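Local atomic coordinates of cytochrome P450 (CYP102L1) (Mycobacterium phage Adler, PDB entry 6N6Q), a protein that binds haem (iron protoporphyrin IX) and, as a member of the cytochrome P450 family, probably catalyses the monooxygenation of organic substrates. Residues H126-A131 with G168-F173; D233-N238 with D246-M251; N182-A187 with R225-K230. One frame throughout, in Å; residues are numbered along the deposited sequence.

Interaction 1: H126-A131 with G168-F173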
ATOM      1  N   HIS A 126      10.100  15.494   4.348  1.00 42.04           N
ATOM      2  CA  HIS A 126      11.046  15.150   3.288  1.00 46.42           C
ATOM      3  C   HIS A 126      12.436  14.845   3.833  1.00 46.33           C
ATOM      4  O   HIS A 126      13.070  13.864   3.432  1.00 46.37           O
ATOM      5  CB  HIS A 126      11.124  16.282   2.264  1.00 52.45           C
ATOM      6  CG  HIS A 126      12.238  16.118   1.277  1.00 46.33           C
ATOM      7  ND1 HIS A 126      12.154  15.270   0.194  1.00 48.39           N
ATOM      8  CD2 HIS A 126      13.468  16.681   1.219  1.00 41.00           C
ATOM      9  CE1 HIS A 126      13.280  15.325  -0.495  1.00 47.89           C
ATOM     10  NE2 HIS A 126      14.096  16.173   0.106  1.00 46.15           N
ATOM     11  N   GLN A 127      12.929  15.688   4.745  1.00 46.87           N
ATOM     12  CA  GLN A 127      14.266  15.487   5.296  1.00 41.57           C
ATOM     13  C   GLN A 127      14.383  14.129   5.976  1.00 43.83           C
ATOM     14  O   GLN A 127      15.349  13.388   5.752  1.00 51.91           O
ATOM     15  CB  GLN A 127      14.600  16.616   6.273  1.00 45.62           C
ATOM     16  CG  GLN A 127      15.618  17.619   5.747  1.00 52.55           C
ATOM     17  CD  GLN A 127      15.243  18.192   4.391  1.00 60.84           C
ATOM     18  OE1 GLN A 127      14.190  18.818   4.234  1.00 60.51           O
ATOM     19  NE2 GLN A 127      16.105  17.981   3.400  1.00 47.31           N
ATOM     20  N   ARG A 128      13.395  13.776   6.800  1.00 49.49           N
ATOM     21  CA  ARG A 128      13.445  12.509   7.524  1.00 41.71           C
ATOM     22  C   ARG A 128      13.294  11.324   6.578  1.00 45.76           C
ATOM     23  O   ARG A 128      13.935  10.284   6.768  1.00 39.46           O
ATOM     24  CB  ARG A 128      12.358  12.486   8.596  1.00 40.45           C
ATOM     25  CG  ARG A 128      12.783  11.878   9.921  1.00 53.58           C
ATOM     26  CD  ARG A 128      12.246  12.726  11.064  1.00 66.92           C
ATOM     27  NE  ARG A 128      10.945  13.298  10.726  1.00 67.96           N
ATOM     28  CZ  ARG A 128      10.458  14.417  11.253  1.00 69.33           C
ATOM     29  NH1 ARG A 128      11.169  15.094  12.144  1.00 70.73           N
ATOM     30  NH2 ARG A 128       9.266  14.863  10.878  1.00 57.52           N
ATOM     31  N   ILE A 129      12.444  11.461   5.555  1.00 43.94           N
ATOM     32  CA  ILE A 129      12.305  10.406   4.553  1.00 40.00           C
ATOM     33  C   ILE A 129      13.632  10.177   3.842  1.00 45.59           C
ATOM     34  O   ILE A 129      14.121   9.044   3.746  1.00 46.50           O
ATOM     35  CB  ILE A 129      11.189  10.756   3.553  1.00 45.97           C
ATOM     36  CG1 ILE A 129       9.834  10.837   4.258  1.00 47.70           C
ATOM     37  CG2 ILE A 129      11.146   9.736   2.424  1.00 42.36           C
ATOM     38  CD1 ILE A 129       8.695  11.237   3.341  1.00 41.40           C
ATOM     39  N   ALA A 130      14.239  11.257   3.341  1.00 50.21           N
ATOM     40  CA  ALA A 130      15.486  11.135   2.593  1.00 44.61           C
ATOM     41  C   ALA A 130      16.610  10.604   3.472  1.00 46.44           C
ATOM     42  O   ALA A 130      17.459   9.835   3.007  1.00 50.48           O
ATOM     43  CB  ALA A 130      15.870  12.486   1.990  1.00 47.74           C
ATOM     44  N   ALA A 131      16.635  11.004   4.745  1.00 43.50           N
ATOM     45  CA  ALA A 131      17.648  10.484   5.658  1.00 48.77           C
ATOM     46  C   ALA A 131      17.487   8.986   5.873  1.00 48.94           C
ATOM     47  O   ALA A 131      18.483   8.270   6.035  1.00 47.69           O
ATOM     48  CB  ALA A 131      17.583  11.224   6.995  1.00 34.88           C
ATOM     49  N   GLY A 168       6.469  10.064  10.333  1.00 52.69           N
ATOM     50  CA  GLY A 168       5.139  10.303  10.857  1.00 48.67           C
ATOM     51  C   GLY A 168       5.080  10.476  12.360  1.00 49.28           C
ATOM     52  O   GLY A 168       4.411  11.388  12.855  1.00 53.55           O
ATOM     53  N   PHE A 169       5.768   9.607  13.102  1.00 46.61           N
ATOM     54  CA  PHE A 169       5.721   9.630  14.558  1.00 53.71           C
ATOM     55  C   PHE A 169       7.063   9.942  15.205  1.00 50.77           C
ATOM     56  O   PHE A 169       7.133  10.010  16.437  1.00 46.27           O
ATOM     57  CB  PHE A 169       5.210   8.287  15.103  1.00 47.79           C
ATOM     58  CG  PHE A 169       4.213   7.612  14.212  1.00 48.95           C
ATOM     59  CD1 PHE A 169       4.498   6.381  13.645  1.00 52.28           C
ATOM     60  CD2 PHE A 169       2.992   8.206  13.938  1.00 52.66           C
ATOM     61  CE1 PHE A 169       3.584   5.752  12.822  1.00 54.30           C
ATOM     62  CE2 PHE A 169       2.072   7.584  13.114  1.00 60.83           C
ATOM     63  CZ  PHE A 169       2.369   6.354  12.555  1.00 64.06           C
ATOM     64  N   ASP A 170       8.124  10.127  14.417  1.00 53.76           N
ATOM     65  CA  ASP A 170       9.472  10.349  14.944  1.00 51.55           C
ATOM     66  C   ASP A 170       9.890   9.213  15.874  1.00 47.87           C
ATOM     67  O   ASP A 170      10.524   9.429  16.909  1.00 52.33           O
ATOM     68  CB  ASP A 170       9.578  11.708  15.642  1.00 57.62           C
ATOM     69  CG  ASP A 170      10.974  12.296  15.564  1.00 66.93           C
ATOM     70  OD1 ASP A 170      11.927  11.651  16.053  1.00 75.56           O
ATOM     71  OD2 ASP A 170      11.119  13.401  15.001  1.00 75.64           O
ATOM     72  N   TYR A 171       9.527   7.989  15.502  1.00 43.72           N
ATOM     73  CA  TYR A 171       9.883   6.797  16.256  1.00 46.91           C
ATOM     74  C   TYR A 171      10.613   5.823  15.344  1.00 48.52           C
ATOM     75  O   TYR A 171      10.255   5.665  14.173  1.00 52.11           O
ATOM     76  CB  TYR A 171       8.643   6.123  16.859  1.00 49.41           C
ATOM     77  CG  TYR A 171       8.977   5.093  17.912  1.00 46.52           C
ATOM     78  CD1 TYR A 171       9.164   5.464  19.236  1.00 48.73           C
ATOM     79  CD2 TYR A 171       9.118   3.752  17.581  1.00 48.64           C
ATOM     80  CE1 TYR A 171       9.475   4.529  20.205  1.00 46.98           C
ATOM     81  CE2 TYR A 171       9.429   2.808  18.544  1.00 52.69           C
ATOM     82  CZ  TYR A 171       9.606   3.204  19.853  1.00 52.31           C
ATOM     83  OH  TYR A 171       9.916   2.270  20.816  1.00 69.69           O
ATOM     84  N   GLN A 172      11.637   5.173  15.886  1.00 49.48           N
ATOM     85  CA  GLN A 172      12.452   4.222  15.144  1.00 47.31           C
ATOM     86  C   GLN A 172      12.246   2.827  15.714  1.00 48.25           C
ATOM     87  O   GLN A 172      12.337   2.628  16.930  1.00 52.41           O
ATOM     88  CB  GLN A 172      13.931   4.612  15.202  1.00 43.82           C
ATOM     89  CG  GLN A 172      14.871   3.590  14.583  1.00 54.40           C
ATOM     90  CD  GLN A 172      16.291   4.105  14.457  1.00 55.69           C
ATOM     91  OE1 GLN A 172      16.512   5.280  14.162  1.00 51.93           O
ATOM     92  NE2 GLN A 172      17.264   3.227  14.684  1.00 49.84           N
ATOM     93  N   PHE A 173      11.963   1.867  14.836  1.00 50.98           N
ATOM     94  CA  PHE A 173      11.792   0.474  15.230  1.00 53.10           C
ATOM     95  C   PHE A 173      13.022  -0.375  14.949  1.00 52.91           C
ATOM     96  O   PHE A 173      13.424  -1.175  15.799  1.00 52.24           O
ATOM     97  CB  PHE A 173      10.581  -0.138  14.517  1.00 45.67           C
ATOM     98  CG  PHE A 173       9.265   0.382  15.009  1.00 44.49           C
ATOM     99  CD1 PHE A 173       8.788   0.021  16.259  1.00 47.94           C
ATOM    100  CD2 PHE A 173       8.500   1.227  14.224  1.00 42.23           C
ATOM    101  CE1 PHE A 173       7.576   0.497  16.718  1.00 48.49           C
ATOM    102  CE2 PHE A 173       7.286   1.706  14.677  1.00 42.48           C
ATOM    103  CZ  PHE A 173       6.823   1.339  15.925  1.00 46.35           C
TER
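Arg128 meets Asp170 through charge alone, and this one pair makes the direct contact between 126-131 and 168-173. Following the helix 119-145 from its entry into the contact, His126 comes first and turns elsewhere: ND1 is hydrogen-bonded to His427 NE2 and NE2 to Phe320 O, so both ring nitrogens are engaged away from 168-173. Arg128, two residues on, sets off toward the other segment. Its chain bends at chi2 and again at chi3, which folds the guanidinium back beside the end of helix 152-169. There NH1 of Arg128 lies 3.3 Å from Asp170 OD2. The oxygen sits well out of the guanidinium plane, with no N-H aimed at it, and the two flat groups are turned 63° against each other; this is a salt bridge without a hydrogen bond. Asp170 is the first residue beyond the helix to leave helical geometry, with a positive phi of 56°, and its carboxylate end swings closer to the arginine than its CB direction suggests. The same OD2 has a second, long and weak ion pair with Arg240. Ile129 follows on the inner side of the helix, packed on Ala167, Phe424 and His427. The pair thus ties, at the surface, the D helix (119-145) to the C-terminal end of the E helix (152-169), two members of the helical domain of the cytochrome P450 fold.

Interaction 2: D233-N238 with D246-M251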
ATOM      1  N   ASP A 233       2.415   8.312  25.292  1.00 55.11           N
ATOM      2  CA  ASP A 233       2.700   8.953  26.573  1.00 53.63           C
ATOM      3  C   ASP A 233       3.999   9.749  26.531  1.00 50.08           C
ATOM      4  O   ASP A 233       4.067  10.861  27.068  1.00 47.25           O
ATOM      5  CB  ASP A 233       2.752   7.908  27.687  1.00 56.53           C
ATOM      6  CG  ASP A 233       1.378   7.412  28.087  1.00 77.71           C
ATOM      7  OD1 ASP A 233       0.427   8.224  28.073  1.00 80.18           O
ATOM      8  OD2 ASP A 233       1.246   6.214  28.416  1.00 77.78           O
ATOM      9  N   VAL A 234       5.041   9.196  25.905  1.00 48.98           N
ATOM     10  CA  VAL A 234       6.326   9.889  25.839  1.00 48.36           C
ATOM     11  C   VAL A 234       6.184  11.211  25.093  1.00 50.43           C
ATOM     12  O   VAL A 234       6.737  12.236  25.508  1.00 52.05           O
ATOM     13  CB  VAL A 234       7.391   8.981  25.194  1.00 45.54           C
ATOM     14  CG1 VAL A 234       8.652   9.770  24.886  1.00 48.58           C
ATOM     15  CG2 VAL A 234       7.713   7.811  26.109  1.00 52.20           C
ATOM     16  N   ARG A 235       5.432  11.212  23.989  1.00 48.20           N
ATOM     17  CA  ARG A 235       5.244  12.442  23.229  1.00 45.49           C
ATOM     18  C   ARG A 235       4.421  13.458  24.011  1.00 48.84           C
ATOM     19  O   ARG A 235       4.667  14.667  23.917  1.00 49.67           O
ATOM     20  CB  ARG A 235       4.576  12.134  21.890  1.00 41.85           C
ATOM     21  CG  ARG A 235       4.292  13.367  21.049  1.00 45.27           C
ATOM     22  CD  ARG A 235       5.584  14.032  20.610  1.00 54.87           C
ATOM     23  NE  ARG A 235       6.368  13.150  19.752  1.00 51.82           N
ATOM     24  CZ  ARG A 235       6.243  13.095  18.432  1.00 49.12           C
ATOM     25  NH1 ARG A 235       5.367  13.876  17.815  1.00 48.51           N
ATOM     26  NH2 ARG A 235       6.992  12.260  17.728  1.00 54.98           N
ATOM     27  N   ARG A 236       3.437  12.989  24.782  1.00 50.22           N
ATOM     28  CA  ARG A 236       2.633  13.897  25.593  1.00 50.15           C
ATOM     29  C   ARG A 236       3.493  14.689  26.568  1.00 54.39           C
ATOM     30  O   ARG A 236       3.190  15.850  26.863  1.00 53.43           O
ATOM     31  CB  ARG A 236       1.558  13.113  26.346  1.00 48.63           C
ATOM     32  CG  ARG A 236       0.396  12.661  25.477  1.00 50.42           C
ATOM     33  CD  ARG A 236      -0.528  11.726  26.239  1.00 50.89           C
ATOM     34  NE  ARG A 236      -0.664  12.127  27.635  1.00 62.53           N
ATOM     35  CZ  ARG A 236      -1.536  13.029  28.072  1.00 66.01           C
ATOM     36  NH1 ARG A 236      -2.357  13.628  27.219  1.00 66.54           N
ATOM     37  NH2 ARG A 236      -1.585  13.332  29.363  1.00 49.89           N
ATOM     38  N   ILE A 237       4.573  14.084  27.070  1.00 55.38           N
ATOM     39  CA  ILE A 237       5.492  14.791  27.951  1.00 57.68           C
ATOM     40  C   ILE A 237       6.361  15.775  27.175  1.00 58.13           C
ATOM     41  O   ILE A 237       6.874  16.738  27.755  1.00 66.33           O
ATOM     42  CB  ILE A 237       6.353  13.772  28.725  1.00 56.45           C
ATOM     43  CG1 ILE A 237       5.459  12.718  29.378  1.00 48.90           C
ATOM     44  CG2 ILE A 237       7.192  14.458  29.786  1.00 59.20           C
ATOM     45  CD1 ILE A 237       4.438  13.296  30.331  1.00 51.94           C
ATOM     46  N   ASN A 238       6.521  15.569  25.868  1.00 59.63           N
ATOM     47  CA  ASN A 238       7.396  16.404  25.055  1.00 56.17           C
ATOM     48  C   ASN A 238       6.622  17.604  24.521  1.00 58.93           C
ATOM     49  O   ASN A 238       5.671  17.419  23.750  1.00 64.41           O
ATOM     50  CB  ASN A 238       7.971  15.596  23.901  1.00 54.87           C
ATOM     51  CG  ASN A 238       9.056  16.339  23.140  1.00 58.15           C
ATOM     52  OD1 ASN A 238       9.037  17.564  23.032  1.00 58.04           O
ATOM     53  ND2 ASN A 238      10.013  15.589  22.603  1.00 65.16           N
ATOM     54  N   ASP A 246       4.016  16.686  13.665  1.00 52.57           N
ATOM     55  CA  ASP A 246       3.956  15.535  12.780  1.00 56.27           C
ATOM     56  C   ASP A 246       2.583  14.868  12.916  1.00 54.37           C
ATOM     57  O   ASP A 246       1.631  15.475  13.420  1.00 49.24           O
ATOM     58  CB  ASP A 246       5.125  14.588  13.086  1.00 52.41           C
ATOM     59  CG  ASP A 246       5.120  14.079  14.519  1.00 56.12           C
ATOM     60  OD1 ASP A 246       4.186  14.409  15.278  1.00 60.12           O
ATOM     61  OD2 ASP A 246       6.060  13.342  14.887  1.00 57.30           O
ATOM     62  N   MET A 247       2.473  13.614  12.471  1.00 56.54           N
ATOM     63  CA  MET A 247       1.186  12.926  12.518  1.00 54.73           C
ATOM     64  C   MET A 247       0.743  12.671  13.952  1.00 53.75           C
ATOM     65  O   MET A 247      -0.434  12.849  14.285  1.00 57.56           O
ATOM     66  CB  MET A 247       1.266  11.611  11.744  1.00 53.86           C
ATOM     67  CG  MET A 247       1.684  11.771  10.296  1.00 60.81           C
ATOM     68  SD  MET A 247       1.797  10.191   9.439  1.00 56.94           S
ATOM     69  CE  MET A 247       2.483  10.712   7.869  1.00 55.38           C
ATOM     70  N   LEU A 248       1.670  12.251  14.815  1.00 52.43           N
ATOM     71  CA  LEU A 248       1.320  12.002  16.208  1.00 46.11           C
ATOM     72  C   LEU A 248       0.967  13.298  16.929  1.00 55.90           C
ATOM     73  O   LEU A 248       0.053  13.323  17.760  1.00 49.88           O
ATOM     74  CB  LEU A 248       2.471  11.283  16.912  1.00 48.14           C
ATOM     75  CG  LEU A 248       2.325  10.999  18.409  1.00 47.41           C
ATOM     76  CD1 LEU A 248       1.010  10.291  18.697  1.00 48.89           C
ATOM     77  CD2 LEU A 248       3.497  10.167  18.898  1.00 44.98           C
ATOM     78  N   ASP A 249       1.677  14.387  16.617  1.00 54.49           N
ATOM     79  CA  ASP A 249       1.388  15.667  17.255  1.00 54.52           C
ATOM     80  C   ASP A 249      -0.020  16.145  16.928  1.00 55.28           C
ATOM     81  O   ASP A 249      -0.750  16.600  17.816  1.00 63.14           O
ATOM     82  CB  ASP A 249       2.415  16.713  16.828  1.00 45.75           C
ATOM     83  CG  ASP A 249       3.764  16.516  17.489  1.00 59.88           C
ATOM     84  OD1 ASP A 249       3.798  16.126  18.676  1.00 63.19           O
ATOM     85  OD2 ASP A 249       4.794  16.755  16.824  1.00 66.31           O
ATOM     86  N   ILE A 250      -0.422  16.046  15.660  1.00 51.82           N
ATOM     87  CA  ILE A 250      -1.748  16.513  15.268  1.00 54.18           C
ATOM     88  C   ILE A 250      -2.833  15.666  15.922  1.00 56.61           C
ATOM     89  O   ILE A 250      -3.892  16.181  16.302  1.00 59.19           O
ATOM     90  CB  ILE A 250      -1.876  16.530  13.734  1.00 47.34           C
ATOM     91  CG1 ILE A 250      -0.876  17.521  13.135  1.00 59.15           C
ATOM     92  CG2 ILE A 250      -3.291  16.899  13.313  1.00 60.18           C
ATOM     93  CD1 ILE A 250      -0.975  17.659  11.627  1.00 53.65           C
ATOM     94  N   MET A 251      -2.591  14.361  16.076  1.00 46.76           N
ATOM     95  CA  MET A 251      -3.575  13.512  16.740  1.00 52.18           C
ATOM     96  C   MET A 251      -3.711  13.860  18.218  1.00 54.39           C
ATOM     97  O   MET A 251      -4.778  13.649  18.808  1.00 52.54           O
ATOM     98  CB  MET A 251      -3.210  12.036  16.569  1.00 43.07           C
ATOM     99  CG  MET A 251      -3.539  11.482  15.189  1.00 50.03           C
ATOM    100  SD  MET A 251      -3.291   9.700  15.040  1.00 47.87           S
ATOM    101  CE  MET A 251      -1.536   9.569  15.368  1.00 40.99           C
TER
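Arg235 drives its guanidinium into the start of helix 247-253, where Asp246 and Asp249 wait. Arg235 grips Asp246 end-on: its NH1 donates to Asp246 OD1 at 2.8 Å, its NH2 reaches Asp246 OD2 at 3.2 Å on the syn lone pair, and the two planes lie only 25° apart. NH1 donates to Asp246 OD2 too, so that this oxygen takes two donors. Arg235 NH1 also donates to Asp249 OD1 (2.9 Å), but this oxygen is met from above its carboxylate plane. Leu248 closes the packing, with CD2 over the centre of one guanidinium face and 3.7 Å from Arg235 CB. Both aspartates do double duty as a capping box: Asp249 N donates to Asp246 OD1 (2.8 Å) and Asp246 N to Asp249 OD2 (3.3 Å), so the box that begins the H helix (247-253) also receives the C-terminal end of the G helix (212-237). Asp246 OD1 and Asp249 OD2, two acceptors, come within 2.9 Å of each other, a closeness that the arginine charge would be expected to ease. On the solvent side the contact falls away quickly. Asp233, Val234, Arg236 and Ile237 are exposed and do not touch 246-251, while Asn238, although its CB points toward that segment, makes no contact with it; its OD1 is hydrogen-bonded to Arg240 N.

Interaction 3: N182-A187 with R225-K230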
ATOM      1  N   ASN A 182      12.669  -5.841  15.529  1.00 61.67           N
ATOM      2  CA  ASN A 182      12.050  -5.322  16.737  1.00 60.63           C
ATOM      3  C   ASN A 182      10.968  -6.289  17.214  1.00 64.02           C
ATOM      4  O   ASN A 182      10.286  -6.912  16.392  1.00 60.77           O
ATOM      5  CB  ASN A 182      11.450  -3.940  16.465  1.00 56.88           C
ATOM      6  CG  ASN A 182      11.256  -3.126  17.726  1.00 62.77           C
ATOM      7  OD1 ASN A 182      10.242  -3.252  18.412  1.00 72.48           O
ATOM      8  ND2 ASN A 182      12.227  -2.273  18.034  1.00 66.21           N
ATOM      9  N   PRO A 183      10.799  -6.465  18.526  1.00 63.92           N
ATOM     10  CA  PRO A 183       9.717  -7.344  18.998  1.00 58.25           C
ATOM     11  C   PRO A 183       8.333  -6.828  18.647  1.00 53.79           C
ATOM     12  O   PRO A 183       7.432  -7.634  18.388  1.00 52.15           O
ATOM     13  CB  PRO A 183       9.938  -7.394  20.517  1.00 51.18           C
ATOM     14  CG  PRO A 183      10.735  -6.162  20.829  1.00 63.31           C
ATOM     15  CD  PRO A 183      11.615  -5.944  19.635  1.00 54.73           C
ATOM     16  N   PHE A 184       8.142  -5.506  18.619  1.00 54.76           N
ATOM     17  CA  PHE A 184       6.831  -4.948  18.303  1.00 53.02           C
ATOM     18  C   PHE A 184       6.392  -5.330  16.894  1.00 53.36           C
ATOM     19  O   PHE A 184       5.265  -5.793  16.686  1.00 56.26           O
ATOM     20  CB  PHE A 184       6.854  -3.427  18.463  1.00 48.41           C
ATOM     21  CG  PHE A 184       5.597  -2.749  17.993  1.00 54.19           C
ATOM     22  CD1 PHE A 184       4.505  -2.624  18.835  1.00 48.02           C
ATOM     23  CD2 PHE A 184       5.505  -2.236  16.707  1.00 47.43           C
ATOM     24  CE1 PHE A 184       3.348  -2.002  18.408  1.00 45.39           C
ATOM     25  CE2 PHE A 184       4.349  -1.614  16.274  1.00 48.43           C
ATOM     26  CZ  PHE A 184       3.269  -1.497  17.126  1.00 46.33           C
ATOM     27  N   ILE A 185       7.270  -5.134  15.907  1.00 49.58           N
ATOM     28  CA  ILE A 185       6.896  -5.429  14.527  1.00 57.10           C
ATOM     29  C   ILE A 185       6.669  -6.926  14.338  1.00 54.20           C
ATOM     30  O   ILE A 185       5.840  -7.335  13.516  1.00 60.10           O
ATOM     31  CB  ILE A 185       7.956  -4.872  13.554  1.00 57.63           C
ATOM     32  CG1 ILE A 185       7.615  -5.227  12.106  1.00 51.67           C
ATOM     33  CG2 ILE A 185       9.336  -5.375  13.910  1.00 65.77           C
ATOM     34  CD1 ILE A 185       6.314  -4.625  11.626  1.00 63.63           C
ATOM     35  N   THR A 186       7.370  -7.766  15.104  1.00 53.39           N
ATOM     36  CA  THR A 186       7.129  -9.203  15.024  1.00 54.79           C
ATOM     37  C   THR A 186       5.744  -9.558  15.556  1.00 54.24           C
ATOM     38  O   THR A 186       5.047 -10.400  14.977  1.00 50.02           O
ATOM     39  CB  THR A 186       8.210  -9.965  15.792  1.00 47.10           C
ATOM     40  OG1 THR A 186       9.498  -9.640  15.256  1.00 65.06           O
ATOM     41  CG2 THR A 186       7.996 -11.461  15.670  1.00 44.15           C
ATOM     42  N   ALA A 187       5.325  -8.918  16.650  1.00 51.35           N
ATOM     43  CA  ALA A 187       4.011  -9.204  17.216  1.00 47.52           C
ATOM     44  C   ALA A 187       2.893  -8.754  16.281  1.00 52.95           C
ATOM     45  O   ALA A 187       1.846  -9.408  16.196  1.00 53.62           O
ATOM     46  CB  ALA A 187       3.873  -8.534  18.583  1.00 48.30           C
ATOM     47  N   ARG A 225      -0.564  -2.995  22.173  1.00 49.08           N
ATOM     48  CA  ARG A 225      -1.256  -1.843  22.746  1.00 47.22           C
ATOM     49  C   ARG A 225      -0.372  -1.103  23.743  1.00 49.64           C
ATOM     50  O   ARG A 225      -0.425   0.130  23.836  1.00 46.13           O
ATOM     51  CB  ARG A 225      -2.554  -2.297  23.416  1.00 46.86           C
ATOM     52  CG  ARG A 225      -3.310  -1.194  24.149  1.00 39.10           C
ATOM     53  CD  ARG A 225      -3.832  -0.151  23.178  1.00 44.25           C
ATOM     54  NE  ARG A 225      -4.616  -0.758  22.106  1.00 48.18           N
ATOM     55  CZ  ARG A 225      -5.205  -0.077  21.130  1.00 48.12           C
ATOM     56  NH1 ARG A 225      -5.104   1.245  21.083  1.00 47.00           N
ATOM     57  NH2 ARG A 225      -5.896  -0.719  20.198  1.00 42.49           N
ATOM     58  N   ALA A 226       0.447  -1.836  24.502  1.00 46.91           N
ATOM     59  CA  ALA A 226       1.310  -1.190  25.483  1.00 46.51           C
ATOM     60  C   ALA A 226       2.419  -0.389  24.816  1.00 47.15           C
ATOM     61  O   ALA A 226       2.807   0.669  25.323  1.00 50.79           O
ATOM     62  CB  ALA A 226       1.902  -2.230  26.432  1.00 43.60           C
ATOM     63  N   GLU A 227       2.936  -0.867  23.683  1.00 46.24           N
ATOM     64  CA  GLU A 227       4.014  -0.152  23.013  1.00 47.85           C
ATOM     65  C   GLU A 227       3.512   1.130  22.361  1.00 51.31           C
ATOM     66  O   GLU A 227       4.193   2.162  22.409  1.00 54.87           O
ATOM     67  CB  GLU A 227       4.684  -1.055  21.979  1.00 51.85           C
ATOM     68  CG  GLU A 227       5.822  -0.390  21.222  1.00 60.34           C
ATOM     69  CD  GLU A 227       7.125  -1.156  21.334  1.00 69.35           C
ATOM     70  OE1 GLU A 227       7.244  -1.996  22.254  1.00 66.54           O
ATOM     71  OE2 GLU A 227       8.027  -0.920  20.501  1.00 60.43           O
ATOM     72  N   VAL A 228       2.326   1.092  21.745  1.00 52.24           N
ATOM     73  CA  VAL A 228       1.801   2.305  21.123  1.00 52.51           C
ATOM     74  C   VAL A 228       1.355   3.302  22.184  1.00 49.29           C
ATOM     75  O   VAL A 228       1.442   4.517  21.975  1.00 50.21           O
ATOM     76  CB  VAL A 228       0.662   1.977  20.136  1.00 48.42           C
ATOM     77  CG1 VAL A 228       1.197   1.199  18.945  1.00 45.46           C
ATOM     78  CG2 VAL A 228      -0.449   1.203  20.824  1.00 50.21           C
ATOM     79  N   ASP A 229       0.881   2.819  23.336  1.00 53.90           N
ATOM     80  CA  ASP A 229       0.568   3.725  24.436  1.00 50.79           C
ATOM     81  C   ASP A 229       1.823   4.424  24.940  1.00 54.63           C
ATOM     82  O   ASP A 229       1.788   5.614  25.276  1.00 53.99           O
ATOM     83  CB  ASP A 229      -0.113   2.966  25.575  1.00 48.67           C
ATOM     84  CG  ASP A 229      -1.558   2.619  25.268  1.00 63.03           C
ATOM     85  OD1 ASP A 229      -2.186   3.333  24.458  1.00 62.64           O
ATOM     86  OD2 ASP A 229      -2.067   1.635  25.844  1.00 64.79           O
ATOM     87  N   LYS A 230       2.942   3.700  24.999  1.00 50.16           N
ATOM     88  CA  LYS A 230       4.193   4.313  25.431  1.00 53.55           C
ATOM     89  C   LYS A 230       4.649   5.383  24.446  1.00 51.64           C
ATOM     90  O   LYS A 230       5.168   6.428  24.853  1.00 55.75           O
ATOM     91  CB  LYS A 230       5.272   3.242  25.609  1.00 46.05           C
ATOM     92  CG  LYS A 230       6.535   3.747  26.291  1.00 60.51           C
ATOM     93  CD  LYS A 230       7.414   2.598  26.766  1.00 70.48           C
ATOM     94  CE  LYS A 230       8.595   3.108  27.583  1.00 77.64           C
ATOM     95  NZ  LYS A 230       9.397   1.995  28.167  1.00 83.65           N
TER
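Phe184 lays its ring obliquely along the aliphatic part of Glu227, with CD1 3.5 Å from both CB and CG of the glutamate. The ring's far end runs on to Val228, whose CG1 lies 3.9 Å from Phe184 CZ; these two side chains cross at about a right angle. Phe184 can span the gap because its CG stands anti to the backbone N (chi1 173°), carrying the ring out from helix 183-196 toward helix 212-237. Glu227 starts in the same way but bends at chi2 (124°) and runs on past the ring, so that its carboxylate lies beside the root of the phenylalanine: Glu227 OE2 is 3.4 Å from Phe184 CB, and the carboxylate plane is turned only 19° from the ring. No hydrogen bond crosses between the segments, so the contact is made by carbon surfaces with one carboxylate lying alongside. Asn182, at the N-cap, comes near OE2 as well, but its amide is occupied elsewhere. Asn182 OD1 accepts from Phe184 N at 3.1 Å, in the carbonyl plane on a lone pair, while ND2 is hydrogen-bonded to Phe173 O. The bond from Phe184 N to Asn182 OD1 is the capping bond, and it ties the residue that starts the helix to the one that carries the ring. Around the contact, Phe184 also packs on Ile224, on Leu273 and Leu276 of helix 265-296, and nearly parallel to the ring of Phe173. An F helix (183-196) lying against a G helix (212-237), with helix 265-296, the long helix I, packed against them, is the layering characteristic of the cytochrome P450 fold.

Interaction 2 is the buried one, interaction 3 is partly buried and interaction 1 lies at the surface. Their chemistry differs accordingly: a multiply bonded charge network in interaction 2, mainly carbon surfaces in interaction 3, and in interaction 1 a single salt bridge across the segments, without a hydrogen bond. Interactions 2 and 3 both use helix 212-237, one at its C-terminal end and the other further back. The segment 168-173 of interaction 1 touches both of the others. Gly168 O probably accepts a hydrogen bond from Met247 N (3.0 Å) at the start of helix 247-253, and at the far end of the same segment Phe173 meets Asn182 and Phe184.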